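Local coordinates for enoyl-CoA hydratase (Thermus thermophilus, PDB 1WZ8), which probably catalyses the reversible hydration of enoyl-CoA thioesters to 3-hydroxyacyl-CoA, as a hexameric member of the crotonase family, at residues P17-V21 with L200-E204; A93-V97 with H231-S235; P100-P106 with L214-K218; L154-L159 with W224-L229. All blocks are in the same frame, centred on the assembly; numbering follows the deposited sequence.

The four contacts lie in one crotonase-type chain. The first segments come in the order 17-21, 93-97, 100-106 and 154-159, and their partners follow as 200-204, 214-218, 224-229 and 231-235, so contacts 3 and 4 are nested inside the loop closed by contact 2. Helix 83-102 serves contacts 2 and 3, and helix 211-226 serves contacts 3 and 4. Contacts 2 and 4 are the nearest pair, with centres about 10 Å apart; Val-97 and Phe-232 of contact 2 pack on Leu-154 of contact 4. Contact 1 is remote from contact 2, about 29 Å between centres. Successive C-terminal helices are tied back to earlier parts of the fold, near other subunits.

Contact 1. Residues P17-V21 with L200-E204; sequences PRPGV and LEVAE
Val-21 and Glu-204 bring the backbones closest, with their CA atoms 6.3 Å apart, where a type II beta turn from Arg-18 to Val-21 rests against one side of helix 200-204. The turn is closed by the bond from Val-21 N to Arg-18 O, and Gly-20 takes its positive-phi position. No hydrogen bond links the two segments; side chains do the joining. Arg-18 lies across Leu-200 at about a right angle, and the Leu-200 CD2 methyl sits over one guanidinium face, 3.6 Å from Arg-18 NH1 and displaced toward the rim. The arginine chain bends at chi2 (-69°), which folds its head back so that NH1 donates a hydrogen bond to Pro-17 O at 2.8 Å, from above the carbonyl plane and within the guanidinium plane. Arg-18 NE forms a salt bridge with Glu-204 OE2 at 3.2 Å. The carboxylate and guanidinium planes stand 83° apart, and OE2 approaches obliquely, an arrangement more electrostatic than directional. The rest of the contact is apolar: Leu-200 CD1 meets Pro-17 CG at 3.8 Å, and Val-21 CG1 meets Ala-203 CB at the same separation. The contact thus joins the hairpin between strands 12-18 and 21-26 to helix 195-207. Pro-17 also touches Tyr-196 of that helix, while Val-21 and Leu-200 both pack on Leu-59 of the neighbouring strand 57-62.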
loop_
_atom_site.group_PDB
_atom_site.type_symbol
_atom_site.label_atom_id
_atom_site.label_comp_id
_atom_site.label_asym_id
_atom_site.label_seq_id
_atom_site.Cartn_x
_atom_site.Cartn_y
_atom_site.Cartn_z
ATOM N N PRO A 17 -0.717 30.895 26.265
ATOM C CA PRO A 17 0.470 31.752 26.344
ATOM C C PRO A 17 0.543 32.805 25.240
ATOM O O PRO A 17 1.119 33.876 25.431
ATOM C CB PRO A 17 1.624 30.749 26.283
ATOM C CG PRO A 17 1.062 29.643 25.448
ATOM C CD PRO A 17 -0.334 29.493 26.019
ATOM N N ARG A 18 -0.035 32.487 24.086
ATOM C CA ARG A 18 -0.066 33.395 22.942
ATOM C C ARG A 18 -1.406 33.214 22.246
ATOM O O ARG A 18 -2.034 32.162 22.362
ATOM C CB ARG A 18 1.069 33.081 21.957
ATOM C CG ARG A 18 2.466 33.415 22.465
ATOM C CD ARG A 18 2.680 34.918 22.588
ATOM N NE ARG A 18 4.056 35.242 22.956
ATOM C CZ ARG A 18 4.577 35.047 24.162
ATOM N NH1 ARG A 18 3.839 34.529 25.134
ATOM N NH2 ARG A 18 5.845 35.362 24.396
ATOM N N PRO A 19 -1.863 34.238 21.511
ATOM C CA PRO A 19 -3.146 34.158 20.806
ATOM C C PRO A 19 -3.270 32.912 19.929
ATOM O O PRO A 19 -2.438 32.676 19.055
ATOM C CB PRO A 19 -3.162 35.441 19.973
ATOM C CG PRO A 19 -2.375 36.395 20.818
ATOM C CD PRO A 19 -1.218 35.543 21.279
ATOM N N GLY A 20 -4.309 32.118 20.177
ATOM C CA GLY A 20 -4.539 30.923 19.384
ATOM C C GLY A 20 -3.694 29.717 19.745
ATOM O O GLY A 20 -3.877 28.641 19.179
ATOM N N VAL A 21 -2.766 29.885 20.680
ATOM C CA VAL A 21 -1.905 28.785 21.087
ATOM C C VAL A 21 -2.387 28.153 22.385
ATOM O O VAL A 21 -2.259 28.744 23.459
ATOM C CB VAL A 21 -0.448 29.254 21.291
ATOM C CG1 VAL A 21 0.427 28.072 21.689
ATOM C CG2 VAL A 21 0.075 29.904 20.011
ATOM N N LEU A 200 7.561 27.837 21.743
ATOM C CA LEU A 200 6.451 28.782 21.800
ATOM C C LEU A 200 6.461 29.672 20.556
ATOM O O LEU A 200 5.413 29.970 19.982
ATOM C CB LEU A 200 6.553 29.640 23.070
ATOM C CG LEU A 200 5.455 30.692 23.246
ATOM C CD1 LEU A 200 4.088 30.016 23.221
ATOM C CD2 LEU A 200 5.670 31.448 24.549
ATOM N N GLU A 201 7.652 30.088 20.137
ATOM C CA GLU A 201 7.796 30.929 18.952
ATOM C C GLU A 201 7.246 30.191 17.724
ATOM O O GLU A 201 6.554 30.774 16.874
ATOM C CB GLU A 201 9.273 31.263 18.735
ATOM C CG GLU A 201 9.545 32.129 17.511
ATOM C CD GLU A 201 11.025 32.214 17.183
ATOM O OE1 GLU A 201 11.816 32.613 18.067
ATOM O OE2 GLU A 201 11.397 31.878 16.039
ATOM N N VAL A 202 7.569 28.906 17.633
ATOM C CA VAL A 202 7.103 28.080 16.527
ATOM C C VAL A 202 5.582 27.979 16.579
ATOM O O VAL A 202 4.897 28.164 15.571
ATOM C CB VAL A 202 7.719 26.659 16.601
ATOM C CG1 VAL A 202 7.110 25.766 15.529
ATOM C CG2 VAL A 202 9.232 26.741 16.412
ATOM N N ALA A 203 5.055 27.692 17.764
ATOM C CA ALA A 203 3.611 27.562 17.933
ATOM C C ALA A 203 2.904 28.859 17.564
ATOM O O ALA A 203 1.877 28.843 16.887
ATOM C CB ALA A 203 3.282 27.177 19.369
ATOM N N GLU A 204 3.451 29.986 18.009
ATOM C CA GLU A 204 2.834 31.267 17.704
ATOM C C GLU A 204 2.801 31.492 16.197
ATOM O O GLU A 204 1.776 31.917 15.657
ATOM C CB GLU A 204 3.585 32.410 18.392
ATOM C CG GLU A 204 2.920 33.767 18.209
ATOM C CD GLU A 204 3.518 34.840 19.099
ATOM O OE1 GLU A 204 3.005 35.977 19.083
ATOM O OE2 GLU A 204 4.495 34.547 19.816
#

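Contact 2. Residues A93-V97 with H231-S235; sequences ARDLV and HFELS
Arg-94 and Glu-233 supply the polar part of this contact between two helix segments that run roughly antiparallel, their axes 11.2 Å apart at an angle of 143°. The arginine chain is extended from CG to NE and leaves the backbone on the side away from its own N (chi1 172°), which carries its head across to the glutamate. Arg-94 NE donates to Glu-233 OE2 at 2.7 Å, a fairly straight bond at the guanidinium edge, although the position of OE2 is less certain. The two planar groups are turned 66° from each other. A long ion pair, 3.7 Å from Arg-94 NH1 to Asp-95 OD1, extends the network along the first helix.

The apolar part belongs to Phe-232. Its CZ atom lies 4.1 Å from Val-97 CG2, while CE2 approaches Arg-94 CA at 4.2 Å, so the far end of the ring rests against the backbone of helix 93-97.

At its other oxygen, OE1, Glu-233 is hydrogen-bonded to His-219 and His-223 of a neighbouring subunit. If OE2 is correctly placed, the arginine and the two histidines together probably stabilise the buried carboxylate in its charged form, coupling this helix pair to the subunit interface.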
loop_
_atom_site.group_PDB
_atom_site.type_symbol
_atom_site.label_atom_id
_atom_site.label_comp_id
_atom_site.label_asym_id
_atom_site.label_seq_id
_atom_site.Cartn_x
_atom_site.Cartn_y
_atom_site.Cartn_z
ATOM N N ALA A 93 -2.417 3.630 24.105
ATOM C CA ALA A 93 -1.111 3.787 23.460
ATOM C C ALA A 93 -1.318 4.134 21.993
ATOM O O ALA A 93 -0.630 4.985 21.433
ATOM C CB ALA A 93 -0.312 2.494 23.582
ATOM N N ARG A 94 -2.280 3.466 21.368
ATOM C CA ARG A 94 -2.570 3.729 19.964
ATOM C C ARG A 94 -3.027 5.174 19.788
ATOM O O ARG A 94 -2.615 5.854 18.849
ATOM C CB ARG A 94 -3.651 2.762 19.461
ATOM C CG ARG A 94 -4.187 3.060 18.059
ATOM C CD ARG A 94 -5.168 1.967 17.629
ATOM N NE ARG A 94 -5.798 2.225 16.336
ATOM C CZ ARG A 94 -6.779 3.096 16.134
ATOM N NH1 ARG A 94 -7.259 3.809 17.145
ATOM N NH2 ARG A 94 -7.293 3.244 14.921
ATOM N N ASP A 95 -3.872 5.646 20.702
ATOM C CA ASP A 95 -4.387 7.011 20.626
ATOM C C ASP A 95 -3.379 8.085 21.024
ATOM O O ASP A 95 -3.498 9.234 20.608
ATOM C CB ASP A 95 -5.655 7.158 21.478
ATOM C CG ASP A 95 -6.857 6.459 20.862
ATOM O OD1 ASP A 95 -6.981 6.477 19.623
ATOM O OD2 ASP A 95 -7.681 5.903 21.609
ATOM N N LEU A 96 -2.389 7.716 21.828
ATOM C CA LEU A 96 -1.379 8.675 22.253
ATOM C C LEU A 96 -0.626 9.172 21.024
ATOM O O LEU A 96 -0.129 10.293 21.006
ATOM C CB LEU A 96 -0.397 8.025 23.232
ATOM C CG LEU A 96 0.640 8.959 23.871
ATOM C CD1 LEU A 96 -0.059 10.024 24.711
ATOM C CD2 LEU A 96 1.584 8.149 24.743
ATOM N N VAL A 97 -0.554 8.328 19.999
ATOM C CA VAL A 97 0.131 8.676 18.758
ATOM C C VAL A 97 -0.841 9.205 17.697
ATOM O O VAL A 97 -0.590 10.237 17.067
ATOM C CB VAL A 97 0.897 7.448 18.196
ATOM C CG1 VAL A 97 1.487 7.768 16.826
ATOM C CG2 VAL A 97 2.004 7.053 19.161
ATOM N N HIS A 231 1.190 -1.677 10.293
ATOM C CA HIS A 231 2.567 -1.942 10.702
ATOM C C HIS A 231 2.754 -1.515 12.155
ATOM O O HIS A 231 3.363 -2.224 12.956
ATOM C CB HIS A 231 3.546 -1.147 9.832
ATOM C CG HIS A 231 3.490 -1.492 8.375
ATOM N ND1 HIS A 231 2.339 -1.382 7.627
ATOM C CD2 HIS A 231 4.455 -1.911 7.523
ATOM C CE1 HIS A 231 2.594 -1.719 6.375
ATOM N NE2 HIS A 231 3.872 -2.045 6.285
ATOM N N PHE A 232 2.230 -0.341 12.482
ATOM C CA PHE A 232 2.338 0.203 13.831
ATOM C C PHE A 232 1.564 -0.636 14.843
ATOM O O PHE A 232 2.113 -1.072 15.851
ATOM C CB PHE A 232 1.831 1.650 13.849
ATOM C CG PHE A 232 1.618 2.208 15.230
ATOM C CD1 PHE A 232 2.596 2.077 16.210
ATOM C CD2 PHE A 232 0.439 2.875 15.544
ATOM C CE1 PHE A 232 2.403 2.607 17.487
ATOM C CE2 PHE A 232 0.237 3.410 16.820
ATOM C CZ PHE A 232 1.225 3.273 17.793
ATOM N N GLU A 233 0.290 -0.871 14.565
ATOM C CA GLU A 233 -0.530 -1.648 15.486
ATOM C C GLU A 233 -0.018 -3.063 15.703
ATOM O O GLU A 233 -0.161 -3.619 16.794
ATOM C CB GLU A 233 -1.980 -1.639 15.008
ATOM C CG GLU A 233 -2.628 -0.278 15.228
ATOM C CD GLU A 233 -3.999 -0.166 14.612
ATOM O OE1 GLU A 233 -4.641 -1.214 14.405
ATOM O OE2 GLU A 233 -4.435 0.975 14.349
ATOM N N LEU A 234 0.578 -3.655 14.672
ATOM C CA LEU A 234 1.134 -4.992 14.816
ATOM C C LEU A 234 2.305 -4.913 15.801
ATOM O O LEU A 234 2.455 -5.773 16.669
ATOM C CB LEU A 234 1.634 -5.528 13.469
ATOM C CG LEU A 234 2.548 -6.758 13.566
ATOM C CD1 LEU A 234 1.787 -7.943 14.174
ATOM C CD2 LEU A 234 3.072 -7.110 12.190
ATOM N N SER A 235 3.131 -3.880 15.683
ATOM C CA SER A 235 4.269 -3.767 16.600
ATOM C C SER A 235 3.777 -3.551 18.026
ATOM O O SER A 235 4.378 -4.052 18.981
ATOM C CB SER A 235 5.207 -2.618 16.191
ATOM O OG SER A 235 4.634 -1.357 16.474
#

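Contact 3. Residues P100-P106 with L214-K218; sequences PLNFPRP and LHHTK
Lys-218 reaches from its helix into segment 100-106, the last turn of helix 83-102 and the loop after it, where its ammonium group meets several backbone carbonyls. Its NZ bonds to Pro-100 O at 2.8 Å, approaching nearly in line with the C=O bond, and to Arg-105 O at 2.9 Å, coming from above that carbonyl plane. A third bond, from NZ to Phe-103 O at 3.0 Å, is weak. Asp-127 is a fourth partner, its salt bridge to NZ probably offsetting the buried charge. All four lysine torsions are near 180°, and this full extension carries the amine so far. Alongside, the Pro-104 CB methylene lies over one face of the His-215 ring in a CH-pi contact, 3.7 Å from the centroid. At the ring edge a water sits 2.8 Å from His-215 ND1, within hydrogen-bonding distance of Pro-104 O and His-215 O, though it cannot donate to every acceptor around it at once. Pro-106 CG meets Leu-214 CB at 4.2 Å.

Farther out, Asn-222 ND2 bonds to Leu-101 O, and Trp-46 meets the Phe-103 ring edge-to-face.

The arrangement is a buried lysine gathering carbonyls of the last helical turn and the following loop: it ties the passage from helix 83-102 to strand 107-111 onto helix 211-226 within the crotonase-like fold.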
loop_
_atom_site.group_PDB
_atom_site.type_symbol
_atom_site.label_atom_id
_atom_site.label_comp_id
_atom_site.label_asym_id
_atom_site.label_seq_id
_atom_site.Cartn_x
_atom_site.Cartn_y
_atom_site.Cartn_z
ATOM N N PRO A 100 -2.625 13.069 18.306
ATOM C CA PRO A 100 -1.966 14.251 17.752
ATOM C C PRO A 100 -1.996 14.241 16.217
ATOM O O PRO A 100 -2.237 15.272 15.584
ATOM C CB PRO A 100 -0.548 14.139 18.299
ATOM C CG PRO A 100 -0.741 13.415 19.597
ATOM C CD PRO A 100 -1.725 12.347 19.225
ATOM N N LEU A 101 -1.764 13.070 15.628
ATOM C CA LEU A 101 -1.752 12.948 14.172
ATOM C C LEU A 101 -3.079 13.303 13.533
ATOM O O LEU A 101 -3.112 13.919 12.467
ATOM C CB LEU A 101 -1.367 11.530 13.734
ATOM C CG LEU A 101 0.088 11.071 13.846
ATOM C CD1 LEU A 101 0.241 9.756 13.086
ATOM C CD2 LEU A 101 1.024 12.118 13.259
ATOM N N ASN A 102 -4.174 12.911 14.174
ATOM C CA ASN A 102 -5.485 13.202 13.620
ATOM C C ASN A 102 -6.126 14.492 14.125
ATOM O O ASN A 102 -7.223 14.850 13.695
ATOM C CB ASN A 102 -6.421 12.007 13.823
ATOM C CG ASN A 102 -6.040 10.824 12.946
ATOM O OD1 ASN A 102 -5.744 10.989 11.764
ATOM N ND2 ASN A 102 -6.046 9.627 13.520
ATOM N N PHE A 103 -5.450 15.190 15.035
ATOM C CA PHE A 103 -5.974 16.456 15.525
ATOM C C PHE A 103 -5.813 17.407 14.341
ATOM O O PHE A 103 -4.786 17.392 13.676
ATOM C CB PHE A 103 -5.161 16.958 16.716
ATOM C CG PHE A 103 -5.748 18.170 17.367
ATOM C CD1 PHE A 103 -6.994 18.103 17.982
ATOM C CD2 PHE A 103 -5.082 19.389 17.328
ATOM C CE1 PHE A 103 -7.575 19.236 18.548
ATOM C CE2 PHE A 103 -5.654 20.532 17.893
ATOM C CZ PHE A 103 -6.902 20.455 18.500
ATOM N N PRO A 104 -6.826 18.246 14.059
ATOM C CA PRO A 104 -6.725 19.170 12.921
ATOM C C PRO A 104 -5.684 20.287 12.955
ATOM O O PRO A 104 -5.195 20.706 11.901
ATOM C CB PRO A 104 -8.146 19.712 12.789
ATOM C CG PRO A 104 -8.648 19.674 14.205
ATOM C CD PRO A 104 -8.153 18.337 14.695
ATOM N N ARG A 105 -5.346 20.775 14.144
ATOM C CA ARG A 105 -4.376 21.860 14.258
ATOM C C ARG A 105 -2.951 21.360 14.485
ATOM O O ARG A 105 -2.736 20.262 15.002
ATOM C CB ARG A 105 -4.762 22.799 15.409
ATOM C CG ARG A 105 -6.239 23.122 15.478
ATOM C CD ARG A 105 -6.749 23.635 14.145
ATOM N NE ARG A 105 -8.205 23.584 14.074
ATOM C CZ ARG A 105 -8.899 23.747 12.953
ATOM N NH1 ARG A 105 -8.264 23.972 11.809
ATOM N NH2 ARG A 105 -10.222 23.666 12.973
ATOM N N PRO A 106 -1.955 22.162 14.081
ATOM C CA PRO A 106 -0.551 21.786 14.259
ATOM C C PRO A 106 -0.239 21.646 15.741
ATOM O O PRO A 106 -0.734 22.422 16.559
ATOM C CB PRO A 106 0.204 22.953 13.626
ATOM C CG PRO A 106 -0.740 23.408 12.545
ATOM C CD PRO A 106 -2.072 23.383 13.266
ATOM N N LEU A 214 -3.350 24.974 6.785
ATOM C CA LEU A 214 -2.490 24.194 7.672
ATOM C C LEU A 214 -3.133 22.844 7.989
ATOM O O LEU A 214 -2.465 21.809 7.979
ATOM C CB LEU A 214 -2.220 24.965 8.972
ATOM C CG LEU A 214 -1.192 26.099 8.864
ATOM C CD1 LEU A 214 -1.261 26.992 10.095
ATOM C CD2 LEU A 214 0.204 25.508 8.700
ATOM N N HIS A 215 -4.431 22.863 8.267
ATOM C CA HIS A 215 -5.162 21.641 8.582
ATOM C C HIS A 215 -5.048 20.672 7.405
ATOM O O HIS A 215 -4.694 19.504 7.576
ATOM C CB HIS A 215 -6.636 21.965 8.850
ATOM C CG HIS A 215 -7.513 20.757 8.963
ATOM N ND1 HIS A 215 -7.050 19.545 9.428
ATOM C CD2 HIS A 215 -8.822 20.570 8.669
ATOM C CE1 HIS A 215 -8.034 18.665 9.420
ATOM N NE2 HIS A 215 -9.122 19.263 8.965
ATOM N N HIS A 216 -5.336 21.166 6.209
ATOM C CA HIS A 216 -5.274 20.331 5.016
ATOM C C HIS A 216 -3.877 19.813 4.686
ATOM O O HIS A 216 -3.726 18.671 4.248
ATOM C CB HIS A 216 -5.865 21.090 3.829
ATOM C CG HIS A 216 -7.338 21.326 3.959
ATOM N ND1 HIS A 216 -8.070 22.023 3.024
ATOM C CD2 HIS A 216 -8.219 20.933 4.910
ATOM C CE1 HIS A 216 -9.339 22.046 3.391
ATOM N NE2 HIS A 216 -9.457 21.393 4.532
ATOM N N THR A 217 -2.856 20.640 4.901
ATOM C CA THR A 217 -1.490 20.220 4.617
ATOM C C THR A 217 -1.064 19.147 5.618
ATOM O O THR A 217 -0.457 18.139 5.241
ATOM C CB THR A 217 -0.505 21.415 4.684
ATOM O OG1 THR A 217 -0.905 22.413 3.736
ATOM C CG2 THR A 217 0.906 20.965 4.344
ATOM N N LYS A 218 -1.372 19.369 6.895
ATOM C CA LYS A 218 -1.031 18.401 7.927
ATOM C C LYS A 218 -1.746 17.092 7.638
ATOM O O LYS A 218 -1.141 16.023 7.671
ATOM C CB LYS A 218 -1.444 18.899 9.320
ATOM C CG LYS A 218 -1.461 17.792 10.376
ATOM C CD LYS A 218 -1.733 18.319 11.774
ATOM C CE LYS A 218 -1.820 17.167 12.771
ATOM N NZ LYS A 218 -1.860 17.631 14.177
HETATM O O HOH W 1 -4.702 18.290 10.122
#

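Contact 4. Residues L154-L159 with W224-L229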
loop_
_atom_site.group_PDB
_atom_site.type_symbol
_atom_site.label_atom_id
_atom_site.label_comp_id
_atom_site.label_asym_id
_atom_site.label_seq_id
_atom_site.Cartn_x
_atom_site.Cartn_y
_atom_site.Cartn_z
ATOM N N LEU A 154 5.812 3.144 13.646
ATOM C CA LEU A 154 4.987 4.031 12.824
ATOM C C LEU A 154 5.776 5.255 12.358
ATOM O O LEU A 154 5.714 5.655 11.187
ATOM C CB LEU A 154 3.765 4.532 13.606
ATOM C CG LEU A 154 2.856 5.482 12.811
ATOM C CD1 LEU A 154 2.116 4.681 11.753
ATOM C CD2 LEU A 154 1.863 6.181 13.729
ATOM N N LEU A 155 6.531 5.835 13.283
ATOM C CA LEU A 155 7.261 7.064 13.018
ATOM C C LEU A 155 8.718 7.052 12.558
ATOM O O LEU A 155 9.063 7.762 11.613
ATOM C CB LEU A 155 7.146 7.968 14.256
ATOM C CG LEU A 155 5.742 8.133 14.869
ATOM C CD1 LEU A 155 5.814 8.999 16.124
ATOM C CD2 LEU A 155 4.798 8.750 13.848
ATOM N N TRP A 156 9.577 6.260 13.200
ATOM C CA TRP A 156 11.003 6.277 12.852
ATOM C C TRP A 156 11.469 6.062 11.408
ATOM O O TRP A 156 12.315 6.812 10.919
ATOM C CB TRP A 156 11.785 5.322 13.766
ATOM C CG TRP A 156 11.966 5.848 15.162
ATOM C CD1 TRP A 156 10.979 6.195 16.043
ATOM C CD2 TRP A 156 13.208 6.064 15.845
ATOM N NE1 TRP A 156 11.533 6.612 17.232
ATOM C CE2 TRP A 156 12.897 6.540 17.137
ATOM C CE3 TRP A 156 14.553 5.901 15.489
ATOM C CZ2 TRP A 156 13.885 6.856 18.079
ATOM C CZ3 TRP A 156 15.536 6.217 16.427
ATOM C CH2 TRP A 156 15.192 6.689 17.705
ATOM N N PRO A 157 10.940 5.050 10.705
ATOM C CA PRO A 157 11.415 4.870 9.328
ATOM C C PRO A 157 11.306 6.109 8.446
ATOM O O PRO A 157 12.223 6.405 7.671
ATOM C CB PRO A 157 10.558 3.715 8.815
ATOM C CG PRO A 157 10.339 2.897 10.062
ATOM C CD PRO A 157 10.007 3.973 11.082
ATOM N N LEU A 158 10.186 6.821 8.550
ATOM C CA LEU A 158 9.973 8.017 7.739
ATOM C C LEU A 158 10.618 9.264 8.324
ATOM O O LEU A 158 10.496 10.352 7.764
ATOM C CB LEU A 158 8.479 8.271 7.523
ATOM C CG LEU A 158 7.762 7.367 6.520
ATOM C CD1 LEU A 158 6.300 7.792 6.408
ATOM C CD2 LEU A 158 8.448 7.454 5.160
ATOM N N LEU A 159 11.306 9.107 9.450
ATOM C CA LEU A 159 11.979 10.237 10.076
ATOM C C LEU A 159 13.487 10.165 9.864
ATOM O O LEU A 159 14.100 11.129 9.392
ATOM C CB LEU A 159 11.685 10.284 11.583
ATOM C CG LEU A 159 10.283 10.719 12.025
ATOM C CD1 LEU A 159 10.190 10.641 13.538
ATOM C CD2 LEU A 159 9.997 12.142 11.560
ATOM N N TRP A 224 0.790 9.656 5.030
ATOM C CA TRP A 224 1.977 8.833 4.844
ATOM C C TRP A 224 2.081 7.895 6.037
ATOM O O TRP A 224 2.406 6.721 5.888
ATOM C CB TRP A 224 3.247 9.680 4.742
ATOM C CG TRP A 224 3.477 10.241 3.374
ATOM C CD1 TRP A 224 2.880 11.340 2.825
ATOM C CD2 TRP A 224 4.343 9.709 2.366
ATOM N NE1 TRP A 224 3.321 11.526 1.540
ATOM C CE2 TRP A 224 4.219 10.540 1.229
ATOM C CE3 TRP A 224 5.213 8.611 2.310
ATOM C CZ2 TRP A 224 4.932 10.307 0.049
ATOM C CZ3 TRP A 224 5.927 8.379 1.131
ATOM C CH2 TRP A 224 5.779 9.226 0.018
ATOM N N TYR A 225 1.799 8.416 7.225
ATOM C CA TYR A 225 1.845 7.591 8.423
ATOM C C TYR A 225 0.644 6.643 8.459
ATOM O O TYR A 225 0.785 5.471 8.786
ATOM C CB TYR A 225 1.822 8.457 9.684
ATOM C CG TYR A 225 3.101 9.208 9.976
ATOM C CD1 TYR A 225 4.336 8.562 9.947
ATOM C CD2 TYR A 225 3.069 10.556 10.350
ATOM C CE1 TYR A 225 5.508 9.233 10.289
ATOM C CE2 TYR A 225 4.233 11.234 10.694
ATOM C CZ TYR A 225 5.446 10.567 10.665
ATOM O OH TYR A 225 6.592 11.222 11.041
ATOM N N ARG A 226 -0.531 7.157 8.117
ATOM C CA ARG A 226 -1.742 6.353 8.147
ATOM C C ARG A 226 -1.648 5.108 7.272
ATOM O O ARG A 226 -2.226 4.075 7.603
ATOM C CB ARG A 226 -2.957 7.189 7.737
ATOM C CG ARG A 226 -3.227 8.378 8.656
ATOM C CD ARG A 226 -4.601 8.995 8.390
ATOM N NE ARG A 226 -4.810 10.215 9.167
ATOM C CZ ARG A 226 -4.620 11.443 8.696
ATOM N NH1 ARG A 226 -4.225 11.622 7.442
ATOM N NH2 ARG A 226 -4.813 12.495 9.483
ATOM N N SER A 227 -0.915 5.198 6.166
ATOM C CA SER A 227 -0.761 4.057 5.271
ATOM C C SER A 227 -0.013 2.898 5.936
ATOM O O SER A 227 -0.055 1.769 5.456
ATOM C CB SER A 227 -0.019 4.482 3.996
ATOM O OG SER A 227 -0.796 5.377 3.223
ATOM N N PHE A 228 0.664 3.185 7.047
ATOM C CA PHE A 228 1.433 2.172 7.764
ATOM C C PHE A 228 0.882 1.897 9.157
ATOM O O PHE A 228 1.599 1.419 10.033
ATOM C CB PHE A 228 2.896 2.608 7.862
ATOM C CG PHE A 228 3.605 2.632 6.535
ATOM C CD1 PHE A 228 4.219 1.484 6.044
ATOM C CD2 PHE A 228 3.612 3.786 5.753
ATOM C CE1 PHE A 228 4.838 1.479 4.801
ATOM C CE2 PHE A 228 4.233 3.792 4.499
ATOM C CZ PHE A 228 4.842 2.637 4.020
ATOM N N LEU A 229 -0.395 2.195 9.355
ATOM C CA LEU A 229 -1.018 1.964 10.647
ATOM C C LEU A 229 -0.990 0.482 11.018
ATOM O O LEU A 229 -0.731 0.134 12.176
ATOM C CB LEU A 229 -2.456 2.481 10.654
ATOM C CG LEU A 229 -2.754 3.439 11.806
ATOM C CD1 LEU A 229 -2.513 2.725 13.130
ATOM C CD2 LEU A 229 -1.876 4.675 11.701
#
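One face of the Tyr-225 ring carries the CD2 methyl of Leu-155. This is a CH-pi contact, 3.7 Å from the methyl carbon to the ring centroid and 15° off the normal. Leu-158 CD1 approaches the same ring obliquely, 4.1 Å from Tyr-225 CD1, and at the phenol end Leu-159 CD2 comes within 3.6 Å of Tyr-225 OH. The Phe-228 ring has the carbonyl oxygen of Trp-224, from its own segment, at its edge and in plane, and it stacks with Trp-224 of a neighbouring subunit. Trp-224 takes part through its CB, which lies 4.0 Å from Leu-158 CD1; its indole stacks with Phe-228 of another subunit, where NE1 is hydrogen-bonded to Val-153 O.

Away from the rings, Leu-154 presses its CD1 methyl against the backbone of Tyr-225 and the type I beta turn from Arg-226 to Leu-229. It lies 3.3 Å from Tyr-225 O and 4.0 Å from Leu-229 CD2. No hydrogen bond crosses the contact, and the buried Leu-154 O and Trp-224 O have no polar partner in the model.

Tyr-225 is a knob in a hole formed by Leu-154, Leu-155, Leu-158 and Leu-159. The packing joins the two short helices 152-155 and 157-160 to the C-terminal part of helix 211-226, at the subunit interfaces of this crotonase-family hexamer.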